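PDB 6Q1I: endoglucanase A from Clostridium longisporum, which hydrolyses internal beta-1,4-glucosidic linkages in barley beta-glucan, lichenan and carboxymethylcellulose, and also cleaves xylan, through its family 5 glycosyl hydrolase domain. Local coordinates for residues A[46-51]-A[93-98]; A[59-64]-A[104-109]; A[280-285]-A[301-306]. All coordinates share one frame; numbering follows the deposited sequence.

Contact 1 (A[46-51]-A[93-98]); sequences SFETGW and VKRVKE
E48 and R95 make the whole of this contact, a two-pronged salt bridge. R95 presents NE and NH2 side-on to the carboxylate, one nitrogen to each oxygen. NE donates to E48 OE1 at 2.8 Å. NH2 donates to E48 OE2 at 2.9 Å, with a nearly straight N-H...O angle of 170°. Both oxygens use their syn lone pairs, and both lie in or near the guanidinium plane. The two flat groups are nearly coplanar, with their planes 21° apart.

The chains reach this point differently. E48 runs out fully extended, its CG anti to the backbone N (chi1 -176°). R95 bends at chi2, which turns its NE/NH2 edge to the acid. The long side chains span a wide gap: the CA atoms of E48 and R95 are 9.4 Å apart.

T56 fixes both partners further. Its OG1 is hydrogen-bonded to E48 OE2, and its carbonyl oxygen accepts from R95 NH2. The R95 side chain also touches P44, I45 and V55. The pair thus ties the short helix 44-48, near its C-terminal end, to helix 90-105 on the outer layer of a TIM barrel, the (beta/alpha)8 fold of glycosyl hydrolase family 5.

Contact 2 (A[59-64]-A[104-109]); sequences AMIDKI and IADDLY
This contact lies in the outer helical layer of the (beta/alpha)8 barrel, where helix 58-67 meets the end of helix 90-105. That end is a Schellman motif. D107 is its C-prime residue, with positive phi (68°). D107 N is hydrogen-bonded to I104 O, and L108 N to C103 O. The chain then enters strand 109-113 directly.

The turn offers two side chains to helix 58-67. L108 lies on the inner side. Its CD1 meets CG2 of I61 at 3.9 Å, a purely apolar touch. I61 CG2 stands anti to its own backbone N, and this brings the methyl to the turn while the CG1 branch leads away. I61 and L108 both also rest on I72 of strand 71-74, so helix 58-67, the turn after helix 90-105 and strand 71-74 share one apolar patch. I61 further packs on Y102 and C103.

D106 lies on the outer side. Its carboxylate reaches across to helix 58-67, where OD2 comes to 3.7 Å from I61 CG2. It also meets the carboxylate of D62, and the two side chains cross at about a right angle, with their planes 36° apart. K58 NZ forms salt bridges with D62 OD1 and D106 OD1, and its charge would offset negative charge on the two acids. The closest approach in the contact is between D62 OD1 and D106 OD2, at 2.6 Å.

Contact 3 (A[280-285]-A[301-306]); sequences VVIGQF and EYYVTA. Unlike the reference sequence in segment 280-285: Q284 (reference Glu).
Strand 280-285 and helix 293-309 belong to one beta-alpha-beta unit of the TIM barrel, which strand 314-318 completes. The two segments run nearly antiparallel, at 154°, as a strand and its returning helix do. Their axes come no closer than 12.0 Å, so large side chains fill the space between them. Between the packing residues of the strand lies Q284, at the position of the nucleophile, assigned by similarity and glutamate in the reference sequence. Its CB points away from the helix, and its OE1 is hydrogen-bonded to R73 NH1. This is consistent with a strand that faces the active site on one side and packs on the helix with the other.

Y303 is the first residue of segment 301-306 to touch the strand, and it carries most of the contact. Its CG is anti to the backbone N (chi1 -165°), and the ring reaches inward to the strand. There it makes a face-to-face stack with F285, with centroids 4.2 Å apart and planes tilted by 29°. The two side chains slide past each other in opposite directions. F285 CD2 sits over the centre of the tyrosine ring, 3.4 Å above its plane. I282 meets the hydroxyl end, with CG2 3.5 Å from Y303 OH, and its CD1 lies 4.0 Å from Y303 CE1. The hydroxyl of Y303 is buried but satisfied, as it is hydrogen-bonded to the carbonyl oxygen of A235.

V304 follows. It packs against C314 of strand 314-318, as do I282 and F285, and F285 also meets W316 edge-to-face. The last touch along the helix is V304 CG2 against F285 CZ, at 3.9 Å.

Contact 3 is the buried one, its centre about 12 Å from the centre of the chain, and all its touching residues are buried. Contacts 1 and 2 are only partly buried, the centre of each about 17 Å from the chain's centre. They share helix 90-105: contact 1 holds it to helix 44-48, and contact 2 holds its end to helix 58-67, the helix that follows 44-48 in the chain. Their segments alternate along the sequence. Contact 3 opens later and lies across the chain's centre from contact 1. Chemistry follows place. Contact 1 is a hydrogen-bonded salt bridge, contact 2 mixes an acid pair with an apolar patch, and contact 3 rests on aromatic and aliphatic packing.

Contact 1 (A[46-51]-A[93-98])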
loop_
_atom_site.group_PDB
_atom_site.type_symbol
_atom_site.label_atom_id
_atom_site.label_comp_id
_atom_site.label_asym_id
_atom_site.label_seq_id
_atom_site.Cartn_x
_atom_site.Cartn_y
_atom_site.Cartn_z
ATOM N N SER A 46 -2.865 -7.611 20.537
ATOM C CA SER A 46 -1.459 -7.936 20.748
ATOM C C SER A 46 -0.646 -7.743 19.477
ATOM O O SER A 46 0.541 -7.408 19.541
ATOM C CB SER A 46 -1.330 -9.385 21.209
ATOM O OG SER A 46 -2.083 -9.606 22.382
ATOM N N PHE A 47 -1.254 -7.988 18.320
ATOM C CA PHE A 47 -0.589 -7.759 17.040
ATOM C C PHE A 47 -0.628 -6.280 16.664
ATOM O O PHE A 47 0.403 -5.686 16.333
ATOM C CB PHE A 47 -1.290 -8.585 15.962
ATOM C CG PHE A 47 -1.184 -10.077 16.159
ATOM C CD1 PHE A 47 -0.210 -10.806 15.487
ATOM C CD2 PHE A 47 -2.068 -10.753 16.986
ATOM C CE1 PHE A 47 -0.117 -12.175 15.647
ATOM C CE2 PHE A 47 -1.982 -12.120 17.143
ATOM C CZ PHE A 47 -1.000 -12.832 16.472
ATOM N N GLU A 48 -1.822 -5.679 16.719
ATOM C CA GLU A 48 -2.022 -4.291 16.312
ATOM C C GLU A 48 -1.070 -3.347 17.031
ATOM O O GLU A 48 -0.569 -2.385 16.432
ATOM C CB GLU A 48 -3.480 -3.900 16.588
ATOM C CG GLU A 48 -3.845 -2.500 16.124
ATOM C CD GLU A 48 -5.324 -2.206 16.232
ATOM O OE1 GLU A 48 -6.098 -3.137 16.542
ATOM O OE2 GLU A 48 -5.714 -1.040 16.012
ATOM N N THR A 49 -0.821 -3.594 18.324
ATOM C CA THR A 49 0.054 -2.759 19.142
ATOM C C THR A 49 1.471 -3.316 19.257
ATOM O O THR A 49 2.290 -2.752 19.985
ATOM C CB THR A 49 -0.530 -2.567 20.548
ATOM O OG1 THR A 49 -0.544 -3.818 21.247
ATOM C CG2 THR A 49 -1.942 -1.993 20.492
ATOM N N GLY A 50 1.785 -4.393 18.535
ATOM C CA GLY A 50 3.035 -5.103 18.741
ATOM C C GLY A 50 4.279 -4.369 18.291
ATOM O O GLY A 50 5.385 -4.742 18.704
ATOM N N TRP A 51 4.131 -3.371 17.414
ATOM C CA TRP A 51 5.246 -2.528 16.992
ATOM C C TRP A 51 5.159 -1.130 17.600
ATOM O O TRP A 51 5.738 -0.175 17.065
ATOM C CB TRP A 51 5.373 -2.499 15.467
ATOM C CG TRP A 51 6.035 -3.726 14.893
ATOM C CD1 TRP A 51 6.588 -4.767 15.583
ATOM C CD2 TRP A 51 6.217 -4.028 13.508
ATOM N NE1 TRP A 51 7.102 -5.696 14.713
ATOM C CE2 TRP A 51 6.889 -5.265 13.432
ATOM C CE3 TRP A 51 5.872 -3.374 12.319
ATOM C CZ2 TRP A 51 7.227 -5.856 12.214
ATOM C CZ3 TRP A 51 6.207 -3.959 11.123
ATOM C CH2 TRP A 51 6.874 -5.187 11.077
ATOM N N VAL A 93 -10.399 -11.289 11.963
ATOM C CA VAL A 93 -11.229 -10.753 10.889
ATOM C C VAL A 93 -12.151 -9.664 11.422
ATOM O O VAL A 93 -12.338 -8.624 10.783
ATOM C CB VAL A 93 -12.011 -11.887 10.200
ATOM C CG1 VAL A 93 -12.983 -11.324 9.167
ATOM C CG2 VAL A 93 -11.054 -12.867 9.561
ATOM N N LYS A 94 -12.751 -9.891 12.594
ATOM C CA LYS A 94 -13.659 -8.904 13.173
ATOM C C LYS A 94 -12.952 -7.577 13.454
ATOM O O LYS A 94 -13.533 -6.501 13.251
ATOM C CB LYS A 94 -14.269 -9.477 14.454
ATOM C CG LYS A 94 -15.305 -8.616 15.134
ATOM C CD LYS A 94 -15.961 -9.354 16.304
ATOM C CE LYS A 94 -17.154 -8.574 16.840
ATOM N NZ LYS A 94 -18.212 -9.472 17.373
ATOM N N ARG A 95 -11.703 -7.625 13.926
ATOM C CA ARG A 95 -10.982 -6.384 14.211
ATOM C C ARG A 95 -10.605 -5.655 12.925
ATOM O O ARG A 95 -10.759 -4.431 12.832
ATOM C CB ARG A 95 -9.746 -6.662 15.064
ATOM C CG ARG A 95 -8.911 -5.416 15.354
ATOM C CD ARG A 95 -9.687 -4.365 16.146
ATOM N NE ARG A 95 -8.899 -3.150 16.294
ATOM C CZ ARG A 95 -9.395 -1.944 16.538
ATOM N NH1 ARG A 95 -10.699 -1.765 16.720
ATOM N NH2 ARG A 95 -8.564 -0.913 16.593
ATOM N N VAL A 96 -10.115 -6.381 11.919
ATOM C CA VAL A 96 -9.830 -5.754 10.633
ATOM C C VAL A 96 -11.089 -5.085 10.094
ATOM O O VAL A 96 -11.058 -3.939 9.635
ATOM C CB VAL A 96 -9.252 -6.773 9.634
ATOM C CG1 VAL A 96 -9.036 -6.117 8.281
ATOM C CG2 VAL A 96 -7.929 -7.390 10.136
ATOM N N LYS A 97 -12.224 -5.794 10.168
ATOM C CA LYS A 97 -13.483 -5.243 9.677
ATOM C C LYS A 97 -13.872 -3.970 10.421
ATOM O O LYS A 97 -14.384 -3.026 9.811
ATOM C CB LYS A 97 -14.589 -6.295 9.788
ATOM C CG LYS A 97 -15.939 -5.807 9.326
ATOM C CD LYS A 97 -16.953 -6.925 9.203
ATOM C CE LYS A 97 -16.741 -7.710 7.915
ATOM N NZ LYS A 97 -17.845 -8.684 7.665
ATOM N N GLU A 98 -13.670 -3.926 11.740
ATOM C CA GLU A 98 -14.021 -2.719 12.482
ATOM C C GLU A 98 -13.193 -1.521 12.017
ATOM O O GLU A 98 -13.723 -0.410 11.872
ATOM C CB GLU A 98 -13.878 -2.957 13.988
ATOM C CG GLU A 98 -14.296 -1.757 14.869
ATOM C CD GLU A 98 -15.815 -1.573 15.056
ATOM O OE1 GLU A 98 -16.616 -2.301 14.447
ATOM O OE2 GLU A 98 -16.211 -0.675 15.834
#

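Contact 2 (A[59-64]-A[104-109])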
loop_
_atom_site.group_PDB
_atom_site.type_symbol
_atom_site.label_atom_id
_atom_site.label_comp_id
_atom_site.label_asym_id
_atom_site.label_seq_id
_atom_site.Cartn_x
_atom_site.Cartn_y
_atom_site.Cartn_z
ATOM N N ALA A 59 -11.543 8.137 16.010
ATOM C CA ALA A 59 -11.100 9.526 16.054
ATOM C C ALA A 59 -9.821 9.741 15.251
ATOM O O ALA A 59 -9.637 10.811 14.660
ATOM C CB ALA A 59 -10.912 9.972 17.503
ATOM N N MET A 60 -8.921 8.755 15.218
ATOM C CA MET A 60 -7.731 8.892 14.380
ATOM C C MET A 60 -8.108 8.942 12.907
ATOM O O MET A 60 -7.592 9.773 12.148
ATOM C CB MET A 60 -6.786 7.716 14.615
ATOM C CG MET A 60 -6.226 7.629 16.003
ATOM S SD MET A 60 -5.398 6.057 16.259
ATOM C CE MET A 60 -5.189 6.067 18.033
ATOM N N ILE A 61 -9.011 8.055 12.492
ATOM C CA ILE A 61 -9.467 8.020 11.109
ATOM C C ILE A 61 -10.183 9.318 10.750
ATOM O O ILE A 61 -9.985 9.872 9.661
ATOM C CB ILE A 61 -10.361 6.782 10.896
ATOM C CG1 ILE A 61 -9.600 5.496 11.241
ATOM C CG2 ILE A 61 -10.905 6.752 9.465
ATOM C CD1 ILE A 61 -8.273 5.314 10.527
ATOM N N ASP A 62 -11.029 9.819 11.660
ATOM C CA ASP A 62 -11.717 11.082 11.436
ATOM C C ASP A 62 -10.726 12.210 11.173
ATOM O O ASP A 62 -10.977 13.077 10.332
ATOM C CB ASP A 62 -12.543 11.469 12.664
ATOM C CG ASP A 62 -13.699 10.525 12.968
ATOM O OD1 ASP A 62 -14.137 9.712 12.125
ATOM O OD2 ASP A 62 -14.216 10.658 14.105
ATOM N N LYS A 63 -9.617 12.241 11.919
ATOM C CA LYS A 63 -8.621 13.289 11.728
ATOM C C LYS A 63 -8.050 13.253 10.315
ATOM O O LYS A 63 -7.859 14.300 9.685
ATOM C CB LYS A 63 -7.513 13.115 12.764
ATOM C CG LYS A 63 -6.510 14.238 12.809
ATOM C CD LYS A 63 -6.976 15.391 13.677
ATOM C CE LYS A 63 -5.964 16.508 13.627
ATOM N NZ LYS A 63 -6.231 17.534 14.645
ATOM N N ILE A 64 -7.770 12.054 9.801
ATOM C CA ILE A 64 -7.249 11.897 8.446
ATOM C C ILE A 64 -8.277 12.356 7.413
ATOM O O ILE A 64 -7.963 13.124 6.494
ATOM C CB ILE A 64 -6.822 10.432 8.233
ATOM C CG1 ILE A 64 -5.690 10.061 9.191
ATOM C CG2 ILE A 64 -6.420 10.161 6.782
ATOM C CD1 ILE A 64 -4.467 10.938 9.095
ATOM N N ILE A 104 -14.701 3.372 5.956
ATOM C CA ILE A 104 -15.821 3.384 5.019
ATOM C C ILE A 104 -16.915 4.312 5.523
ATOM O O ILE A 104 -17.507 5.069 4.749
ATOM C CB ILE A 104 -16.352 1.958 4.774
ATOM C CG1 ILE A 104 -15.296 1.072 4.094
ATOM C CG2 ILE A 104 -17.658 1.987 3.957
ATOM C CD1 ILE A 104 -15.007 1.387 2.647
ATOM N N ALA A 105 -17.192 4.275 6.831
ATOM C CA ALA A 105 -18.172 5.181 7.421
ATOM C C ALA A 105 -17.813 6.638 7.154
ATOM O O ALA A 105 -18.704 7.473 6.959
ATOM C CB ALA A 105 -18.259 4.938 8.933
ATOM N N ASP A 106 -16.518 6.956 7.123
ATOM C CA ASP A 106 -16.053 8.318 6.883
ATOM C C ASP A 106 -15.974 8.672 5.405
ATOM O O ASP A 106 -15.371 9.693 5.057
ATOM C CB ASP A 106 -14.691 8.533 7.553
ATOM C CG ASP A 106 -14.808 8.819 9.031
ATOM O OD1 ASP A 106 -15.942 8.804 9.571
ATOM O OD2 ASP A 106 -13.756 9.066 9.655
ATOM N N ASP A 107 -16.561 7.857 4.531
ATOM C CA ASP A 107 -16.638 8.153 3.098
ATOM C C ASP A 107 -15.273 8.117 2.416
ATOM O O ASP A 107 -15.060 8.784 1.409
ATOM C CB ASP A 107 -17.351 9.486 2.828
ATOM C CG ASP A 107 -17.880 9.586 1.419
ATOM O OD1 ASP A 107 -18.203 8.529 0.842
ATOM O OD2 ASP A 107 -17.971 10.717 0.888
ATOM N N LEU A 108 -14.352 7.316 2.938
ATOM C CA LEU A 108 -13.038 7.142 2.344
ATOM C C LEU A 108 -13.030 5.941 1.406
ATOM O O LEU A 108 -13.776 4.974 1.601
ATOM C CB LEU A 108 -12.000 6.905 3.447
ATOM C CG LEU A 108 -11.783 8.084 4.396
ATOM C CD1 LEU A 108 -11.088 7.633 5.657
ATOM C CD2 LEU A 108 -10.963 9.176 3.710
ATOM N N TYR A 109 -12.180 6.010 0.376
ATOM C CA TYR A 109 -11.742 4.793 -0.298
ATOM C C TYR A 109 -10.803 4.052 0.643
ATOM O O TYR A 109 -10.030 4.670 1.381
ATOM C CB TYR A 109 -11.022 5.111 -1.623
ATOM C CG TYR A 109 -11.958 5.751 -2.609
ATOM C CD1 TYR A 109 -12.102 7.128 -2.663
ATOM C CD2 TYR A 109 -12.761 4.977 -3.432
ATOM C CE1 TYR A 109 -13.013 7.722 -3.517
ATOM C CE2 TYR A 109 -13.668 5.559 -4.293
ATOM C CZ TYR A 109 -13.794 6.930 -4.335
ATOM O OH TYR A 109 -14.711 7.500 -5.196
#

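Contact 3 (A[280-285]-A[301-306])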
loop_
_atom_site.group_PDB
_atom_site.type_symbol
_atom_site.label_atom_id
_atom_site.label_comp_id
_atom_site.label_asym_id
_atom_site.label_seq_id
_atom_site.Cartn_x
_atom_site.Cartn_y
_atom_site.Cartn_z
ATOM N N VAL A 280 -2.799 2.993 -12.488
ATOM C CA VAL A 280 -1.763 2.747 -11.493
ATOM C C VAL A 280 -2.043 3.578 -10.246
ATOM O O VAL A 280 -2.464 4.737 -10.334
ATOM C CB VAL A 280 -0.343 2.998 -12.063
ATOM C CG1 VAL A 280 -0.194 4.418 -12.608
ATOM C CG2 VAL A 280 0.727 2.691 -11.027
ATOM N N VAL A 281 -1.807 2.977 -9.083
ATOM C CA VAL A 281 -1.863 3.654 -7.794
ATOM C C VAL A 281 -0.494 3.524 -7.145
ATOM O O VAL A 281 0.068 2.424 -7.081
ATOM C CB VAL A 281 -2.945 3.042 -6.885
ATOM C CG1 VAL A 281 -2.766 3.481 -5.429
ATOM C CG2 VAL A 281 -4.344 3.374 -7.396
ATOM N N ILE A 282 0.034 4.639 -6.649
ATOM C CA ILE A 282 1.249 4.641 -5.838
ATOM C C ILE A 282 0.792 4.418 -4.397
ATOM O O ILE A 282 0.381 5.353 -3.700
ATOM C CB ILE A 282 2.046 5.935 -6.008
ATOM C CG1 ILE A 282 2.518 6.082 -7.457
ATOM C CG2 ILE A 282 3.241 5.950 -5.069
ATOM C CD1 ILE A 282 3.077 7.445 -7.801
ATOM N N GLY A 283 0.838 3.161 -3.945
ATOM C CA GLY A 283 0.263 2.814 -2.660
ATOM C C GLY A 283 1.108 3.156 -1.458
ATOM O O GLY A 283 0.603 3.096 -0.330
ATOM N N GLN A 284 2.377 3.506 -1.675
ATOM C CA GLN A 284 3.261 4.010 -0.627
ATOM C C GLN A 284 4.217 5.022 -1.234
ATOM O O GLN A 284 4.840 4.747 -2.265
ATOM C CB GLN A 284 4.102 2.901 0.026
ATOM C CG GLN A 284 3.304 1.807 0.724
ATOM C CD GLN A 284 4.134 0.735 1.418
ATOM O OE1 GLN A 284 3.624 -0.321 1.768
ATOM N NE2 GLN A 284 5.388 1.014 1.641
ATOM N N PHE A 285 4.355 6.169 -0.570
ATOM C CA PHE A 285 5.435 7.123 -0.803
ATOM C C PHE A 285 5.639 7.892 0.495
ATOM O O PHE A 285 4.902 7.708 1.466
ATOM C CB PHE A 285 5.175 8.043 -2.008
ATOM C CG PHE A 285 4.265 9.214 -1.728
ATOM C CD1 PHE A 285 2.933 9.025 -1.413
ATOM C CD2 PHE A 285 4.739 10.511 -1.829
ATOM C CE1 PHE A 285 2.088 10.110 -1.168
ATOM C CE2 PHE A 285 3.900 11.594 -1.590
ATOM C CZ PHE A 285 2.576 11.389 -1.267
ATOM N N GLU A 301 4.305 18.450 -1.778
ATOM C CA GLU A 301 3.363 19.173 -2.623
ATOM C C GLU A 301 3.603 18.860 -4.092
ATOM O O GLU A 301 2.659 18.598 -4.846
ATOM C CB GLU A 301 3.445 20.685 -2.409
ATOM C CG GLU A 301 2.411 21.396 -3.286
ATOM C CD GLU A 301 2.459 22.905 -3.232
ATOM O OE1 GLU A 301 3.217 23.464 -2.418
ATOM O OE2 GLU A 301 1.714 23.530 -4.015
ATOM N N TYR A 302 4.863 18.890 -4.520
ATOM C CA TYR A 302 5.146 18.682 -5.934
ATOM C C TYR A 302 4.752 17.276 -6.357
ATOM O O TYR A 302 4.155 17.079 -7.422
ATOM C CB TYR A 302 6.623 18.931 -6.227
ATOM C CG TYR A 302 6.873 19.040 -7.710
ATOM C CD1 TYR A 302 6.811 20.276 -8.343
ATOM C CD2 TYR A 302 7.117 17.917 -8.490
ATOM C CE1 TYR A 302 7.006 20.390 -9.692
ATOM C CE2 TYR A 302 7.320 18.030 -9.852
ATOM C CZ TYR A 302 7.254 19.271 -10.441
ATOM O OH TYR A 302 7.446 19.425 -11.791
ATOM N N TYR A 303 5.069 16.288 -5.520
ATOM C CA TYR A 303 4.750 14.897 -5.819
ATOM C C TYR A 303 3.252 14.705 -6.001
ATOM O O TYR A 303 2.810 14.130 -7.000
ATOM C CB TYR A 303 5.299 14.035 -4.683
ATOM C CG TYR A 303 5.410 12.540 -4.914
ATOM C CD1 TYR A 303 4.306 11.767 -5.273
ATOM C CD2 TYR A 303 6.614 11.883 -4.691
ATOM C CE1 TYR A 303 4.410 10.403 -5.439
ATOM C CE2 TYR A 303 6.721 10.508 -4.840
ATOM C CZ TYR A 303 5.619 9.776 -5.229
ATOM O OH TYR A 303 5.702 8.408 -5.392
ATOM N N VAL A 304 2.449 15.177 -5.047
ATOM C CA VAL A 304 1.006 14.991 -5.150
ATOM C C VAL A 304 0.449 15.729 -6.362
ATOM O O VAL A 304 -0.399 15.199 -7.082
ATOM C CB VAL A 304 0.297 15.404 -3.845
ATOM C CG1 VAL A 304 -1.199 15.315 -4.019
ATOM C CG2 VAL A 304 0.748 14.525 -2.691
ATOM N N THR A 305 0.898 16.964 -6.602
ATOM C CA THR A 305 0.415 17.709 -7.764
ATOM C C THR A 305 0.745 16.970 -9.054
ATOM O O THR A 305 -0.115 16.786 -9.918
ATOM C CB THR A 305 1.029 19.114 -7.805
ATOM O OG1 THR A 305 0.697 19.844 -6.619
ATOM C CG2 THR A 305 0.504 19.895 -9.003
ATOM N N ALA A 306 1.989 16.515 -9.186
ATOM C CA ALA A 306 2.421 15.852 -10.410
ATOM C C ALA A 306 1.690 14.531 -10.610
ATOM O O ALA A 306 1.292 14.187 -11.730
ATOM C CB ALA A 306 3.929 15.616 -10.359
#